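Local coordinates for type IV pilus assembly protein PilF (Pseudomonas aeruginosa, PDB 2HO1) that is an essential part of the type IV pilus system, needed for outer membrane localization of PilQ and its assembly into dodecameric secretins, at residues 160-165 against 180-185. Numbering follows the deposited sequence.
Sequences AKEYFE and EMADLL
Phe164 and Lys161 meet Glu180, Met181, Leu184 and Leu185 where two tetratricopeptide (TPR) repeats probably join. Helix 157-170 probably closes the fourth repeat and helix 175-187 probably opens the fifth. Segments 160-165 and 180-185 run roughly antiparallel, at 146°, and their axes come within 10.2 Å. No hydrogen bond crosses between the two segments, and the contact is mostly apolar. The Phe164 ring is met from two directions. Over one face lies the aliphatic part of Glu180, whose CB makes a CH-pi contact 4.0 Å from the ring centroid. Level with the ring, at its rim, sits one methyl of Leu184, CD1, 3.8 Å from Phe164 CD2. The carboxylate of Glu180 turns to a salt bridge with Arg210. In selenomethionine Met181 the bend at chi2 brings SE to 3.6 Å from Phe164 CB. The further bend at chi3 sets its CE methyl 3.8 Å from Lys161 CG, where it also touches the side chain of Glu165. Tyr197 of helix 191-202, the next helix in the chain, also packs on Met181. Lys161 runs fully extended, with CG anti to the backbone N (chi1 -177°), and reaches along to Leu185. It lies nearly perpendicular to both Met181 and Leu185. Its NZ makes a weak, long ion pair with Glu188. Just before that charged end, Lys161 CE rests 3.8 Å from Leu185 CD2.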
loop_
_atom_site.group_PDB
_atom_site.type_symbol
_atom_site.label_atom_id
_atom_site.label_comp_id
_atom_site.label_asym_id
_atom_site.label_seq_id
_atom_site.Cartn_x
_atom_site.Cartn_y
_atom_site.Cartn_z
ATOM N N ALA A 160 -11.174 -5.379 -3.715
ATOM C CA ALA A 160 -11.236 -6.220 -2.528
ATOM C C ALA A 160 -10.726 -7.621 -2.897
ATOM O O ALA A 160 -9.926 -8.234 -2.169
ATOM C CB ALA A 160 -12.701 -6.308 -2.009
ATOM N N LYS A 161 -11.184 -8.091 -4.052
ATOM C CA LYS A 161 -10.828 -9.413 -4.541
ATOM C C LYS A 161 -9.325 -9.567 -4.662
ATOM O O LYS A 161 -8.766 -10.596 -4.224
ATOM C CB LYS A 161 -11.516 -9.662 -5.892
ATOM C CG LYS A 161 -11.309 -11.025 -6.495
ATOM C CD LYS A 161 -11.997 -11.036 -7.852
ATOM C CE LYS A 161 -11.627 -12.228 -8.729
ATOM N NZ LYS A 161 -12.209 -12.002 -10.101
ATOM N N GLU A 162 -8.661 -8.571 -5.251
ATOM C CA GLU A 162 -7.205 -8.639 -5.387
ATOM C C GLU A 162 -6.528 -8.694 -4.012
ATOM O O GLU A 162 -5.564 -9.422 -3.828
ATOM C CB GLU A 162 -6.662 -7.472 -6.239
ATOM C CG GLU A 162 -7.067 -7.622 -7.702
ATOM C CD GLU A 162 -6.374 -6.669 -8.677
ATOM O OE1 GLU A 162 -5.138 -6.436 -8.579
ATOM O OE2 GLU A 162 -7.086 -6.172 -9.580
ATOM N N TYR A 163 -7.040 -7.949 -3.040
ATOM C CA TYR A 163 -6.450 -7.985 -1.722
ATOM C C TYR A 163 -6.687 -9.352 -1.098
ATOM O O TYR A 163 -5.774 -9.933 -0.521
ATOM C CB TYR A 163 -7.005 -6.866 -0.839
ATOM C CG TYR A 163 -6.356 -5.507 -1.124
ATOM C CD1 TYR A 163 -4.954 -5.361 -1.136
ATOM C CD2 TYR A 163 -7.137 -4.371 -1.358
ATOM C CE1 TYR A 163 -4.350 -4.106 -1.373
ATOM C CE2 TYR A 163 -6.549 -3.134 -1.588
ATOM C CZ TYR A 163 -5.174 -3.003 -1.593
ATOM O OH TYR A 163 -4.632 -1.768 -1.767
ATOM N N PHE A 164 -7.902 -9.880 -1.223
ATOM C CA PHE A 164 -8.191 -11.205 -0.687
ATOM C C PHE A 164 -7.295 -12.291 -1.305
ATOM O O PHE A 164 -6.839 -13.186 -0.598
ATOM C CB PHE A 164 -9.676 -11.551 -0.866
ATOM C CG PHE A 164 -10.595 -10.735 0.027
ATOM C CD1 PHE A 164 -10.245 -10.477 1.350
ATOM C CD2 PHE A 164 -11.803 -10.232 -0.456
ATOM C CE1 PHE A 164 -11.087 -9.727 2.168
ATOM C CE2 PHE A 164 -12.642 -9.490 0.345
ATOM C CZ PHE A 164 -12.292 -9.232 1.654
ATOM N N GLU A 165 -7.040 -12.211 -2.610
ATOM C CA GLU A 165 -6.156 -13.181 -3.240
ATOM C C GLU A 165 -4.737 -13.084 -2.678
ATOM O O GLU A 165 -4.064 -14.114 -2.503
ATOM C CB GLU A 165 -6.141 -12.990 -4.763
ATOM C CG GLU A 165 -7.390 -13.519 -5.434
ATOM C CD GLU A 165 -7.562 -13.028 -6.867
ATOM O OE1 GLU A 165 -6.869 -12.065 -7.266
ATOM O OE2 GLU A 165 -8.417 -13.585 -7.593
ATOM N N GLU A 180 -15.264 -14.799 1.650
ATOM C CA GLU A 180 -15.425 -13.504 0.991
ATOM C C GLU A 180 -15.139 -13.675 -0.496
ATOM O O GLU A 180 -15.805 -13.068 -1.325
ATOM C CB GLU A 180 -14.491 -12.450 1.590
ATOM C CG GLU A 180 -14.771 -12.090 3.039
ATOM C CD GLU A 180 -16.197 -11.597 3.270
ATOM O OE1 GLU A 180 -16.741 -10.881 2.418
ATOM O OE2 GLU A 180 -16.774 -11.927 4.321
HETATM N N MSE A 181 -14.172 -14.526 -0.840
HETATM C CA MSE A 181 -13.867 -14.779 -2.255
HETATM C C MSE A 181 -15.065 -15.446 -2.916
HETATM O O MSE A 181 -15.504 -15.035 -3.997
HETATM C CB MSE A 181 -12.634 -15.686 -2.417
HETATM C CG MSE A 181 -11.270 -15.006 -2.226
HETATM SE SE MSE A 181 -10.903 -13.624 -3.539
HETATM C CE MSE A 181 -11.143 -14.610 -5.152
ATOM N N ALA A 182 -15.594 -16.487 -2.277
ATOM C CA ALA A 182 -16.758 -17.198 -2.832
ATOM C C ALA A 182 -17.911 -16.224 -3.093
ATOM O O ALA A 182 -18.557 -16.259 -4.159
ATOM C CB ALA A 182 -17.222 -18.317 -1.857
ATOM N N ASP A 183 -18.174 -15.347 -2.131
ATOM C CA ASP A 183 -19.261 -14.401 -2.305
ATOM C C ASP A 183 -19.014 -13.484 -3.500
ATOM O O ASP A 183 -19.912 -13.243 -4.313
ATOM C CB ASP A 183 -19.460 -13.589 -1.022
ATOM C CG ASP A 183 -20.818 -12.885 -0.974
ATOM O OD1 ASP A 183 -21.831 -13.478 -1.436
ATOM O OD2 ASP A 183 -20.880 -11.744 -0.462
ATOM N N LEU A 184 -17.790 -12.973 -3.621
ATOM C CA LEU A 184 -17.486 -12.081 -4.731
ATOM C C LEU A 184 -17.628 -12.790 -6.054
ATOM O O LEU A 184 -18.280 -12.286 -6.958
ATOM C CB LEU A 184 -16.074 -11.525 -4.599
ATOM C CG LEU A 184 -15.915 -10.542 -3.449
ATOM C CD1 LEU A 184 -14.441 -10.232 -3.255
ATOM C CD2 LEU A 184 -16.713 -9.296 -3.739
ATOM N N LEU A 185 -17.032 -13.969 -6.171
ATOM C CA LEU A 185 -17.117 -14.718 -7.426
ATOM C C LEU A 185 -18.564 -15.065 -7.754
ATOM O O LEU A 185 -18.996 -14.937 -8.903
ATOM C CB LEU A 185 -16.263 -15.974 -7.342
ATOM C CG LEU A 185 -14.792 -15.602 -7.168
ATOM C CD1 LEU A 185 -13.980 -16.838 -6.746
ATOM C CD2 LEU A 185 -14.279 -14.988 -8.485
#